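Local coordinates for putative N-acetylmuramoyl-L-alanine amidase (Neisseria meningitidis MC58, PDB 3CZX), which probably hydrolyses, as a zinc-dependent amidase, the link between N-acetylmuramoyl residues and L-amino acid residues in certain cell-wall glycopeptides, at residues Gly22-Ala27 with Leu157-Lys162; Gly129-Leu134 with Val143-Phe148; Ser39-Asp44 with Ala168-Ile173; Lys97-Cys102 with Asp121-Asp126. One frame throughout, in Å; residues are numbered along the deposited sequence.

How the contacts relate
From the N terminus, 22-27 opens contact 1 and 39-44 opens contact 3, both on or beside helix 26-45. The chain then builds the middle of the fold. Contact 4 is a short loop closed when 121-126 returns to 97-102; contact 2 follows in series, closed when strand 142-145 comes back beside 129-134. Helix 152-177 then closes the two long loops, contact 1 at 157-162 and contact 3 at 168-173. These two cross, and contacts 2 and 4 are nested inside both. Contact 1 ties strand 24-25 to helix 152-177, contact 3 ties the two long helices, and contacts 2 and 4 fasten a loop and a helix to the mixed sheet.

Contact 1: residues Gly22-Ala27 with Leu157-Lys162; sequences GSDREA and LFKTTK. With ZN (zinc ion), chain E.
Lys159 and Asp24 reach out to each other from opposite directions and meet in a salt bridge, the sole contact joining the two segments. From CB, which points toward 22-27, the lysine chain runs through CG and begins to feel its partner at CD, 3.6 Å from Asp24 OD2. A bend at the third torsion (chi3 71°) turns the end of the chain over to the carboxylate. CE therefore lies almost equally near both oxygens, 3.5 Å from Asp24 OD2 and 3.6 Å from Asp24 OD1, and NZ goes on to Asp24 OD2 at 2.7 Å, using the lone pair on the side of the other oxygen. Asp24 OD1 is left for Lys159 of the second subunit, while Lys159 NZ also bonds Ser23 OG of that subunit. The carboxylate of Asp24 is thus shared between two lysines, one from each subunit, an arrangement likely to steady the charge of this buried acid. Two residues on from Asp24, the extended side chain of Glu26 leads in another direction, to zinc, which its OE2 binds at 2.1 Å. Its other oxygen, OE1, is hydrogen-bonded by Ala19 N. With His12, His78 and two waters, Glu26 completes the His-Glu-His zinc site characteristic of Amidase_3 enzymes.

Contact 2: residues Gly129-Leu134 with Val143-Phe148; sequences GQHSRL and VFEPFF
Arg133 and Val143 mark the closest approach of the two backbones, 7.4 Å from CA to CA, where a type I turn from His131 to Leu134 passes beside strand 142-145. The two methyls of Val143 divide the turn between them. CG1, anti to the backbone N (chi1 171°), lies over one face of the His131 imidazole in a CH-pi contact, 3.7 Å from the ring centroid; CG2 rests 3.7 Å from Arg133 O. The ring is held from within its own turn as well, since Arg133 N donates to His131 ND1 at 2.8 Å with an N-H...acceptor angle of 160°, the donor somewhat tilted out of the ring plane. Strand 142-145 is an inner strand of the mixed sheet in this alpha/beta amidase fold, and its end opens onto the zinc site, so the contact forms part of the second shell of the metal. Glu145, two residues beyond Val143, approaches His131 obliquely, the carboxylate and ring planes 75° apart and OE2 3.7 Å from His131 CD2. A water bound to zinc joins the pair: it lies 2.9 Å from His131 NE2 and donates to Glu145 OE1 at 3.2 Å. His78, a zinc ligand, meets the His131 ring edge-to-face. The guanidinium of Arg133 turns away from the strand, pairing through NE with Glu76 and through NH2 with Met59 O.

Contact 3: residues Ser39-Asp44 with Ala168-Ile173; sequences SILRND and AIADAI
Ala170 is the small bump on which this helix pair turns: its methyl fits into the hollow between Ile40 and Leu41, and Val37 of the same helix touches it as well. CB of Ala170 lies 3.5 Å from Ile40 CG2 and 4.1 Å from Leu41 CG, the two directions roughly at right angles. Ile40 holds CG1 beside its backbone N (chi1 -66°) and CG2 anti to it, which presents CG2 to the alanine. With so short a side chain at this point, the backbones come close, Leu41 CA to Ala170 CA being 5.8 Å. Leu41 is the larger bump in return. Its CB does not aim at the other helix, but the end of the side chain swings in, CD2 coming to 3.4 Å from Ala170 O. The Leu41 and Ile173 side chains cross at about a right angle: Leu41 CD2 lies 4.1 Å from Ile173 CG2, and Leu41 CD1 nears Ile173 CD1. At the margin, a water donates to Asp44 OD2 at 2.7 Å and to Asp171 OD1 at 2.8 Å and so separates two like charges. Arg167 forms a salt bridge with Asp44, and Tyr45 bonds Asp171. The axes of the two short segments approach to 9.1 Å, at a signed crossing angle of -57°. Leu41 also touches strands 6-10 and 49-51, and Ile173 touches helix 99-113, an arrangement of helices layered on a sheet, as in alpha/beta folds.

Contact 4: residues Lys97-Cys102 with Asp121-Asp126; sequences KNKRWC and DGFKPD
Gly122 and Cys102 bring loop and helix together through their backbones. Gly122, at a positive phi of 103°, has its carbonyl O bonded by a water that also donates to Cys102 O, at 2.9 Å each. Phe123 comes next and carries the largest share of the contact. Its CG is anti to the backbone N (chi1 169°), which lays the ring against helix 99-113. The Lys99 and Phe123 side chains cross at about a right angle, Lys99 lying over one face of the ring: its CB stands over the centre, 4.0 Å from the ring centroid in a CH-pi contact, and its CE reaches 3.8 Å from Phe123 CD2. Cys102 SG takes the rim instead, in a sulfur-aromatic contact at the ring edge, 3.8 Å from Phe123 CD1. CB of Lys124 points away from the helix, and its NZ pairs with Glu91; Pro125 N lies over the opposite face of the Phe123 ring. Strand 91-94, helix 99-113 and strand 123-125 form a beta-alpha-beta unit, whose helix and second strand are joined here. The chemistry is divided: dispersion and CH-pi contacts clasp the ring, while the ammonium of Lys99 extends past it to Glu120, so that a charged residue can serve as apolar cover through its methylenes.

Contact 1: residues Gly22-Ala27 with Leu157-Lys162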
loop_
_atom_site.group_PDB
_atom_site.type_symbol
_atom_site.label_atom_id
_atom_site.label_comp_id
_atom_site.label_asym_id
_atom_site.label_seq_id
_atom_site.Cartn_x
_atom_site.Cartn_y
_atom_site.Cartn_z
ATOM N N GLY A 22 -2.632 -3.601 17.934
ATOM C CA GLY A 22 -3.672 -4.444 17.348
ATOM C C GLY A 22 -3.084 -5.285 16.241
ATOM O O GLY A 22 -2.012 -5.904 16.415
ATOM N N SER A 23 -3.761 -5.308 15.089
ATOM C CA SER A 23 -3.232 -6.034 13.934
ATOM C C SER A 23 -2.384 -5.144 13.026
ATOM O O SER A 23 -1.965 -5.598 11.963
ATOM C CB SER A 23 -4.338 -6.736 13.138
ATOM O OG SER A 23 -5.291 -5.812 12.681
ATOM N N ASP A 24 -2.135 -3.905 13.453
ATOM C CA ASP A 24 -1.160 -3.062 12.770
ATOM C C ASP A 24 0.248 -3.358 13.270
ATOM O O ASP A 24 0.529 -3.269 14.472
ATOM C CB ASP A 24 -1.510 -1.597 12.989
ATOM C CG ASP A 24 -2.840 -1.231 12.336
ATOM O OD1 ASP A 24 -3.067 -1.622 11.188
ATOM O OD2 ASP A 24 -3.644 -0.557 12.979
ATOM N N ARG A 25 1.138 -3.679 12.338
ATOM C CA ARG A 25 2.517 -4.028 12.662
ATOM C C ARG A 25 3.490 -3.059 12.008
ATOM O O ARG A 25 3.378 -2.786 10.810
ATOM C CB ARG A 25 2.863 -5.409 12.155
ATOM C CG ARG A 25 1.914 -6.547 12.636
ATOM C CD ARG A 25 2.553 -7.904 12.362
ATOM N NE ARG A 25 2.888 -8.085 10.954
ATOM C CZ ARG A 25 3.629 -9.079 10.468
ATOM N NH1 ARG A 25 4.152 -10.034 11.259
ATOM N NH2 ARG A 25 3.891 -9.106 9.179
ATOM N N GLU A 26 4.479 -2.630 12.778
ATOM C CA GLU A 26 5.543 -1.755 12.249
ATOM C C GLU A 26 6.122 -2.273 10.947
ATOM O O GLU A 26 6.332 -1.514 10.000
ATOM C CB GLU A 26 6.650 -1.553 13.288
ATOM C CG GLU A 26 7.802 -0.635 12.802
ATOM C CD GLU A 26 8.794 -0.281 13.866
ATOM O OE1 GLU A 26 8.633 -0.756 15.011
ATOM O OE2 GLU A 26 9.729 0.510 13.556
ATOM N N ALA A 27 6.393 -3.560 10.874
ATOM C CA ALA A 27 7.024 -4.150 9.691
ATOM C C ALA A 27 6.177 -3.892 8.445
ATOM O O ALA A 27 6.713 -3.681 7.338
ATOM C CB ALA A 27 7.224 -5.626 9.878
ATOM N N LEU A 157 -4.844 8.437 11.351
ATOM C CA LEU A 157 -4.607 9.449 10.299
ATOM C C LEU A 157 -3.701 8.894 9.242
ATOM O O LEU A 157 -3.973 9.072 8.044
ATOM C CB LEU A 157 -4.015 10.731 10.902
ATOM C CG LEU A 157 -3.952 11.873 9.877
ATOM C CD1 LEU A 157 -5.347 12.310 9.500
ATOM C CD2 LEU A 157 -3.202 13.014 10.530
ATOM N N PHE A 158 -2.643 8.204 9.667
ATOM C CA PHE A 158 -1.693 7.592 8.736
ATOM C C PHE A 158 -2.440 6.603 7.853
ATOM O O PHE A 158 -2.277 6.618 6.663
ATOM C CB PHE A 158 -0.537 6.881 9.401
ATOM C CG PHE A 158 0.393 6.208 8.422
ATOM C CD1 PHE A 158 1.291 6.939 7.667
ATOM C CD2 PHE A 158 0.320 4.841 8.186
ATOM C CE1 PHE A 158 2.133 6.308 6.737
ATOM C CE2 PHE A 158 1.170 4.239 7.250
ATOM C CZ PHE A 158 2.063 5.005 6.528
ATOM N N LYS A 159 -3.214 5.714 8.472
ATOM C CA LYS A 159 -3.891 4.669 7.702
ATOM C C LYS A 159 -4.842 5.224 6.652
ATOM O O LYS A 159 -4.978 4.624 5.584
ATOM C CB LYS A 159 -4.621 3.694 8.656
ATOM C CG LYS A 159 -3.709 2.847 9.494
ATOM C CD LYS A 159 -4.381 2.131 10.671
ATOM C CE LYS A 159 -5.262 1.039 10.276
ATOM N NZ LYS A 159 -5.790 0.305 11.496
ATOM N N THR A 160 -5.532 6.320 6.942
ATOM C CA THR A 160 -6.488 6.963 6.006
ATOM C C THR A 160 -5.850 7.864 4.966
ATOM O O THR A 160 -6.518 8.196 4.009
ATOM C CB THR A 160 -7.549 7.781 6.750
ATOM O OG1 THR A 160 -6.915 8.895 7.405
ATOM C CG2 THR A 160 -8.302 6.885 7.744
ATOM N N THR A 161 -4.574 8.244 5.153
ATOM C CA THR A 161 -3.883 9.199 4.257
ATOM C C THR A 161 -2.488 8.699 3.846
ATOM O O THR A 161 -1.674 9.460 3.395
ATOM C CB THR A 161 -3.779 10.586 4.899
ATOM O OG1 THR A 161 -5.029 10.875 5.538
ATOM C CG2 THR A 161 -3.509 11.678 3.856
ATOM N N LYS A 162 -2.287 7.404 3.938
ATOM C CA LYS A 162 -1.006 6.746 3.663
ATOM C C LYS A 162 -0.427 7.133 2.302
ATOM O O LYS A 162 0.743 7.538 2.200
ATOM C CB LYS A 162 -1.278 5.228 3.693
ATOM C CG LYS A 162 -0.116 4.370 3.431
ATOM C CD LYS A 162 -0.425 2.978 3.868
ATOM C CE LYS A 162 -1.334 2.288 2.881
ATOM N NZ LYS A 162 -1.716 0.995 3.434
HETATM ZN ZN ZN E . 11.671 0.183 14.405
HETATM O O HOH W 1 13.413 -0.124 15.867
HETATM O O HOH W 2 11.612 2.112 15.478
#

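Contact 2: residues Gly129-Leu134 with Val143-Phe148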
loop_
_atom_site.group_PDB
_atom_site.type_symbol
_atom_site.label_atom_id
_atom_site.label_comp_id
_atom_site.label_asym_id
_atom_site.label_seq_id
_atom_site.Cartn_x
_atom_site.Cartn_y
_atom_site.Cartn_z
ATOM N N GLY A 129 21.345 9.004 20.190
ATOM C CA GLY A 129 20.245 8.138 19.776
ATOM C C GLY A 129 20.204 6.819 20.517
ATOM O O GLY A 129 21.233 6.316 20.978
ATOM N N GLN A 130 18.998 6.270 20.637
ATOM C CA GLN A 130 18.778 4.920 21.157
ATOM C C GLN A 130 17.833 4.227 20.180
ATOM O O GLN A 130 16.677 4.624 20.060
ATOM C CB GLN A 130 18.179 4.972 22.567
ATOM C CG GLN A 130 16.806 5.654 22.680
ATOM C CD GLN A 130 16.559 6.263 24.061
ATOM O OE1 GLN A 130 17.141 7.302 24.414
ATOM N NE2 GLN A 130 15.697 5.614 24.854
ATOM N N HIS A 131 18.329 3.229 19.450
ATOM C CA HIS A 131 17.516 2.588 18.398
ATOM C C HIS A 131 18.072 1.228 17.975
ATOM O O HIS A 131 19.280 1.047 17.908
ATOM C CB HIS A 131 17.400 3.518 17.167
ATOM C CG HIS A 131 16.277 3.143 16.242
ATOM N ND1 HIS A 131 16.430 2.222 15.228
ATOM C CD2 HIS A 131 14.981 3.537 16.204
ATOM C CE1 HIS A 131 15.274 2.073 14.597
ATOM N NE2 HIS A 131 14.379 2.861 15.172
ATOM N N SER A 132 17.189 0.272 17.663
ATOM C CA SER A 132 17.610 -1.034 17.109
ATOM C C SER A 132 18.487 -0.937 15.857
ATOM O O SER A 132 19.330 -1.809 15.598
ATOM C CB SER A 132 16.379 -1.930 16.816
ATOM O OG SER A 132 15.699 -1.576 15.619
ATOM N N ARG A 133 18.298 0.129 15.077
ATOM C CA ARG A 133 19.050 0.353 13.861
ATOM C C ARG A 133 19.874 1.640 13.966
ATOM O O ARG A 133 20.174 2.281 12.949
ATOM C CB ARG A 133 18.099 0.423 12.655
ATOM C CG ARG A 133 17.297 -0.852 12.439
ATOM C CD ARG A 133 18.143 -1.917 11.776
ATOM N NE ARG A 133 18.065 -1.830 10.327
ATOM C CZ ARG A 133 18.550 -2.735 9.479
ATOM N NH1 ARG A 133 19.227 -3.788 9.921
ATOM N NH2 ARG A 133 18.388 -2.572 8.169
ATOM N N LEU A 134 20.253 2.010 15.192
ATOM C CA LEU A 134 21.176 3.134 15.403
ATOM C C LEU A 134 22.410 2.991 14.525
ATOM O O LEU A 134 22.918 3.989 13.993
ATOM C CB LEU A 134 21.584 3.213 16.874
ATOM C CG LEU A 134 22.416 4.415 17.334
ATOM C CD1 LEU A 134 21.702 5.732 17.068
ATOM C CD2 LEU A 134 22.701 4.255 18.831
ATOM N N VAL A 143 17.267 7.050 9.874
ATOM C CA VAL A 143 16.190 6.245 10.456
ATOM C C VAL A 143 15.023 7.186 10.634
ATOM O O VAL A 143 15.026 8.035 11.528
ATOM C CB VAL A 143 16.628 5.606 11.797
ATOM C CG1 VAL A 143 15.437 4.935 12.535
ATOM C CG2 VAL A 143 17.756 4.633 11.547
ATOM N N PHE A 144 14.018 7.045 9.755
ATOM C CA PHE A 144 12.873 7.967 9.733
ATOM C C PHE A 144 11.685 7.363 10.450
ATOM O O PHE A 144 11.226 6.286 10.061
ATOM C CB PHE A 144 12.527 8.324 8.266
ATOM C CG PHE A 144 11.529 9.441 8.093
ATOM C CD1 PHE A 144 11.427 10.472 8.993
ATOM C CD2 PHE A 144 10.714 9.474 6.967
ATOM C CE1 PHE A 144 10.519 11.519 8.792
ATOM C CE2 PHE A 144 9.834 10.496 6.781
ATOM C CZ PHE A 144 9.719 11.509 7.679
ATOM N N GLU A 145 11.207 8.074 11.466
ATOM C CA GLU A 145 10.058 7.677 12.270
ATOM C C GLU A 145 9.001 8.756 12.198
ATOM O O GLU A 145 8.879 9.610 13.064
ATOM C CB GLU A 145 10.491 7.429 13.709
ATOM C CG GLU A 145 11.539 6.353 13.820
ATOM C CD GLU A 145 11.851 6.022 15.246
ATOM O OE1 GLU A 145 11.089 5.278 15.878
ATOM O OE2 GLU A 145 12.858 6.522 15.734
ATOM N N PRO A 146 8.195 8.713 11.149
ATOM C CA PRO A 146 7.195 9.775 10.994
ATOM C C PRO A 146 6.113 9.848 12.077
ATOM O O PRO A 146 5.560 10.926 12.265
ATOM C CB PRO A 146 6.566 9.479 9.637
ATOM C CG PRO A 146 7.320 8.454 9.020
ATOM C CD PRO A 146 8.230 7.790 10.013
ATOM N N PHE A 147 5.808 8.747 12.755
ATOM C CA PHE A 147 4.766 8.776 13.787
ATOM C C PHE A 147 4.939 7.611 14.762
ATOM O O PHE A 147 5.682 6.694 14.485
ATOM C CB PHE A 147 3.344 8.760 13.170
ATOM C CG PHE A 147 2.999 7.468 12.488
ATOM C CD1 PHE A 147 2.302 6.475 13.129
ATOM C CD2 PHE A 147 3.428 7.228 11.202
ATOM C CE1 PHE A 147 2.024 5.265 12.488
ATOM C CE2 PHE A 147 3.131 6.048 10.544
ATOM C CZ PHE A 147 2.455 5.057 11.209
ATOM N N PHE A 148 4.209 7.715 15.866
ATOM C CA PHE A 148 4.195 6.703 16.906
ATOM C C PHE A 148 3.054 5.756 16.596
ATOM O O PHE A 148 1.891 6.160 16.605
ATOM C CB PHE A 148 3.943 7.356 18.265
ATOM C CG PHE A 148 5.141 8.028 18.865
ATOM C CD1 PHE A 148 5.775 7.488 19.970
ATOM C CD2 PHE A 148 5.633 9.209 18.321
ATOM C CE1 PHE A 148 6.887 8.109 20.504
ATOM C CE2 PHE A 148 6.754 9.826 18.861
ATOM C CZ PHE A 148 7.365 9.271 19.960
HETATM O O HOH W 2 11.612 2.112 15.478
#

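Contact 3: residues Ser39-Asp44 with Ala168-Ile173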
loop_
_atom_site.group_PDB
_atom_site.type_symbol
_atom_site.label_atom_id
_atom_site.label_comp_id
_atom_site.label_asym_id
_atom_site.label_seq_id
_atom_site.Cartn_x
_atom_site.Cartn_y
_atom_site.Cartn_z
ATOM N N SER A 39 7.922 3.636 -5.424
ATOM C CA SER A 39 7.147 3.577 -6.670
ATOM C C SER A 39 6.899 4.970 -7.281
ATOM O O SER A 39 6.957 5.111 -8.500
ATOM C CB SER A 39 5.823 2.864 -6.445
ATOM O OG SER A 39 4.984 3.638 -5.628
ATOM N N ILE A 40 6.663 5.982 -6.445
ATOM C CA ILE A 40 6.401 7.345 -6.898
ATOM C C ILE A 40 7.694 7.972 -7.428
ATOM O O ILE A 40 7.703 8.669 -8.456
ATOM C CB ILE A 40 5.751 8.207 -5.795
ATOM C CG1 ILE A 40 4.348 7.654 -5.469
ATOM C CG2 ILE A 40 5.652 9.671 -6.230
ATOM C CD1 ILE A 40 3.614 8.316 -4.312
ATOM N N LEU A 41 8.805 7.750 -6.729
ATOM C CA LEU A 41 10.075 8.298 -7.212
ATOM C C LEU A 41 10.406 7.713 -8.590
ATOM O O LEU A 41 10.857 8.434 -9.485
ATOM C CB LEU A 41 11.189 8.045 -6.187
ATOM C CG LEU A 41 11.157 8.890 -4.908
ATOM C CD1 LEU A 41 12.101 8.325 -3.900
ATOM C CD2 LEU A 41 11.467 10.387 -5.154
ATOM N N ARG A 42 10.172 6.423 -8.756
ATOM C CA ARG A 42 10.389 5.756 -10.070
ATOM C C ARG A 42 9.361 6.189 -11.119
ATOM O O ARG A 42 9.754 6.667 -12.212
ATOM C CB ARG A 42 10.411 4.253 -9.871
ATOM C CG ARG A 42 11.562 3.780 -9.101
ATOM C CD ARG A 42 11.376 2.362 -8.598
ATOM N NE ARG A 42 12.583 1.747 -8.113
ATOM C CZ ARG A 42 12.648 0.692 -7.298
ATOM N NH1 ARG A 42 11.539 0.076 -6.853
ATOM N NH2 ARG A 42 13.811 0.211 -6.928
ATOM N N ASN A 43 8.064 6.090 -10.813
ATOM C CA ASN A 43 6.992 6.454 -11.794
ATOM C C ASN A 43 6.887 7.883 -12.194
ATOM O O ASN A 43 6.824 8.196 -13.396
ATOM C CB ASN A 43 5.605 6.079 -11.264
ATOM C CG ASN A 43 5.469 4.619 -10.997
ATOM O OD1 ASN A 43 6.262 3.821 -11.485
ATOM N ND2 ASN A 43 4.447 4.249 -10.212
ATOM N N ASP A 44 6.797 8.775 -11.216
ATOM C CA ASP A 44 6.526 10.167 -11.512
ATOM C C ASP A 44 7.779 10.911 -11.936
ATOM O O ASP A 44 7.689 11.915 -12.669
ATOM C CB ASP A 44 5.896 10.895 -10.309
ATOM C CG ASP A 44 4.501 10.446 -10.016
ATOM O OD1 ASP A 44 4.067 9.402 -10.555
ATOM O OD2 ASP A 44 3.832 11.166 -9.244
ATOM N N ALA A 168 3.768 12.941 -0.526
ATOM C CA ALA A 168 4.429 14.156 0.029
ATOM C C ALA A 168 5.934 13.882 0.249
ATOM O O ALA A 168 6.792 14.719 -0.068
ATOM C CB ALA A 168 3.751 14.627 1.364
ATOM N N ILE A 169 6.256 12.703 0.787
ATOM C CA ILE A 169 7.659 12.362 1.060
ATOM C C ILE A 169 8.445 12.267 -0.267
ATOM O O ILE A 169 9.506 12.888 -0.437
ATOM C CB ILE A 169 7.766 11.037 1.877
ATOM C CG1 ILE A 169 7.238 11.235 3.305
ATOM C CG2 ILE A 169 9.245 10.497 1.893
ATOM C CD1 ILE A 169 6.996 9.892 4.090
ATOM N N ALA A 170 7.904 11.513 -1.205
ATOM C CA ALA A 170 8.510 11.325 -2.529
ATOM C C ALA A 170 8.695 12.696 -3.198
ATOM O O ALA A 170 9.760 12.998 -3.752
ATOM C CB ALA A 170 7.630 10.383 -3.375
ATOM N N ASP A 171 7.644 13.503 -3.217
ATOM C CA ASP A 171 7.718 14.816 -3.878
ATOM C C ASP A 171 8.815 15.717 -3.267
ATOM O O ASP A 171 9.496 16.490 -3.992
ATOM C CB ASP A 171 6.376 15.544 -3.804
ATOM C CG ASP A 171 5.321 14.980 -4.744
ATOM O OD1 ASP A 171 5.640 14.237 -5.717
ATOM O OD2 ASP A 171 4.141 15.288 -4.482
ATOM N N ALA A 172 8.954 15.656 -1.940
ATOM C CA ALA A 172 9.957 16.442 -1.223
ATOM C C ALA A 172 11.379 15.980 -1.563
ATOM O O ALA A 172 12.302 16.805 -1.658
ATOM C CB ALA A 172 9.693 16.407 0.297
ATOM N N ILE A 173 11.577 14.666 -1.700
ATOM C CA ILE A 173 12.866 14.116 -2.073
ATOM C C ILE A 173 13.205 14.602 -3.468
ATOM O O ILE A 173 14.252 15.168 -3.668
ATOM C CB ILE A 173 12.900 12.558 -1.982
ATOM C CG1 ILE A 173 12.777 12.071 -0.549
ATOM C CG2 ILE A 173 14.178 11.982 -2.591
ATOM C CD1 ILE A 173 12.490 10.577 -0.414
HETATM O O HOH W 3 3.721 12.958 -7.250
#

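Contact 4: residues Lys97-Cys102 with Asp121-Asp126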
loop_
_atom_site.group_PDB
_atom_site.type_symbol
_atom_site.label_atom_id
_atom_site.label_comp_id
_atom_site.label_asym_id
_atom_site.label_seq_id
_atom_site.Cartn_x
_atom_site.Cartn_y
_atom_site.Cartn_z
ATOM N N LYS A 97 25.611 15.433 9.103
ATOM C CA LYS A 97 25.663 15.570 7.650
ATOM C C LYS A 97 24.257 15.575 7.011
ATOM O O LYS A 97 23.983 16.298 6.052
ATOM C CB LYS A 97 26.487 14.407 7.034
ATOM C CG LYS A 97 26.519 14.410 5.514
ATOM C CD LYS A 97 27.395 13.335 4.902
ATOM C CE LYS A 97 27.101 13.222 3.398
ATOM N NZ LYS A 97 27.918 12.252 2.646
ATOM N N ASN A 98 23.401 14.712 7.542
ATOM C CA ASN A 98 22.057 14.501 7.019
ATOM C C ASN A 98 20.962 15.369 7.689
ATOM O O ASN A 98 19.781 15.133 7.476
ATOM C CB ASN A 98 21.727 13.016 7.225
ATOM C CG ASN A 98 22.502 12.118 6.276
ATOM O OD1 ASN A 98 23.149 11.151 6.683
ATOM N ND2 ASN A 98 22.385 12.390 5.018
ATOM N N LYS A 99 21.332 16.374 8.484
ATOM C CA LYS A 99 20.314 17.193 9.166
ATOM C C LYS A 99 19.318 17.833 8.184
ATOM O O LYS A 99 18.109 17.747 8.382
ATOM C CB LYS A 99 20.984 18.258 10.037
ATOM C CG LYS A 99 20.028 19.256 10.658
ATOM C CD LYS A 99 20.815 20.436 11.248
ATOM C CE LYS A 99 21.441 20.099 12.504
ATOM N NZ LYS A 99 21.847 21.420 13.107
ATOM N N ARG A 100 19.816 18.440 7.130
ATOM C CA ARG A 100 18.949 19.049 6.151
ATOM C C ARG A 100 18.017 18.015 5.557
ATOM O O ARG A 100 16.829 18.263 5.484
ATOM C CB ARG A 100 19.783 19.737 5.075
ATOM C CG ARG A 100 19.051 20.150 3.844
ATOM C CD ARG A 100 17.936 21.070 4.057
ATOM N NE ARG A 100 17.401 21.460 2.751
ATOM C CZ ARG A 100 16.366 22.277 2.582
ATOM N NH1 ARG A 100 15.727 22.780 3.640
ATOM N NH2 ARG A 100 15.943 22.572 1.358
ATOM N N TRP A 101 18.521 16.842 5.177
ATOM C CA TRP A 101 17.633 15.822 4.625
ATOM C C TRP A 101 16.559 15.408 5.620
ATOM O O TRP A 101 15.399 15.268 5.247
ATOM C CB TRP A 101 18.399 14.583 4.200
ATOM C CG TRP A 101 18.866 14.607 2.838
ATOM C CD1 TRP A 101 20.156 14.609 2.430
ATOM C CD2 TRP A 101 18.062 14.580 1.649
ATOM N NE1 TRP A 101 20.218 14.582 1.057
ATOM C CE2 TRP A 101 18.940 14.561 0.555
ATOM C CE3 TRP A 101 16.683 14.533 1.409
ATOM C CZ2 TRP A 101 18.480 14.549 -0.772
ATOM C CZ3 TRP A 101 16.224 14.518 0.073
ATOM C CH2 TRP A 101 17.129 14.512 -0.982
ATOM N N CYS A 102 16.949 15.226 6.882
ATOM C CA CYS A 102 15.975 14.880 7.960
ATOM C C CYS A 102 14.879 15.927 8.060
ATOM O O CYS A 102 13.701 15.581 8.288
ATOM C CB CYS A 102 16.701 14.735 9.306
ATOM S SG CYS A 102 17.748 13.267 9.377
ATOM N N ASP A 121 13.430 20.627 14.113
ATOM C CA ASP A 121 12.594 20.565 12.913
ATOM C C ASP A 121 12.644 19.163 12.320
ATOM O O ASP A 121 12.708 18.991 11.092
ATOM C CB ASP A 121 12.990 21.650 11.885
ATOM C CG ASP A 121 12.823 23.065 12.418
ATOM O OD1 ASP A 121 11.906 23.295 13.227
ATOM O OD2 ASP A 121 13.606 23.950 12.010
ATOM N N GLY A 122 12.619 18.154 13.210
ATOM C CA GLY A 122 12.547 16.751 12.823
ATOM C C GLY A 122 13.835 15.960 12.906
ATOM O O GLY A 122 13.838 14.764 12.748
ATOM N N PHE A 123 14.947 16.638 13.142
ATOM C CA PHE A 123 16.256 15.962 13.216
ATOM C C PHE A 123 16.686 15.657 14.649
ATOM O O PHE A 123 16.617 16.539 15.502
ATOM C CB PHE A 123 17.349 16.876 12.628
ATOM C CG PHE A 123 18.760 16.378 12.896
ATOM C CD1 PHE A 123 19.259 15.266 12.220
ATOM C CD2 PHE A 123 19.618 17.017 13.815
ATOM C CE1 PHE A 123 20.534 14.786 12.442
ATOM C CE2 PHE A 123 20.899 16.529 14.014
ATOM C CZ PHE A 123 21.345 15.397 13.346
ATOM N N LYS A 124 17.132 14.425 14.875
ATOM C CA LYS A 124 17.807 14.040 16.091
ATOM C C LYS A 124 19.130 13.394 15.719
ATOM O O LYS A 124 19.196 12.609 14.778
ATOM C CB LYS A 124 16.927 13.097 16.883
ATOM C CG LYS A 124 15.757 13.895 17.470
ATOM C CD LYS A 124 15.414 13.495 18.831
ATOM C CE LYS A 124 14.157 14.226 19.312
ATOM N NZ LYS A 124 13.262 13.343 20.132
ATOM N N PRO A 125 20.215 13.758 16.430
ATOM C CA PRO A 125 21.540 13.263 16.037
ATOM C C PRO A 125 21.819 11.866 16.520
ATOM O O PRO A 125 21.330 11.464 17.553
ATOM C CB PRO A 125 22.491 14.247 16.751
ATOM C CG PRO A 125 21.738 14.600 17.999
ATOM C CD PRO A 125 20.292 14.716 17.540
ATOM N N ASP A 126 22.666 11.157 15.791
ATOM C CA ASP A 126 23.012 9.784 16.165
ATOM C C ASP A 126 23.737 9.678 17.519
ATOM O O ASP A 126 23.515 8.722 18.272
ATOM C CB ASP A 126 23.848 9.138 15.059
ATOM C CG ASP A 126 25.190 9.837 14.840
ATOM O OD1 ASP A 126 26.223 9.140 14.834
ATOM O OD2 ASP A 126 25.211 11.063 14.662
HETATM O O HOH W 4 12.181 14.313 10.395
#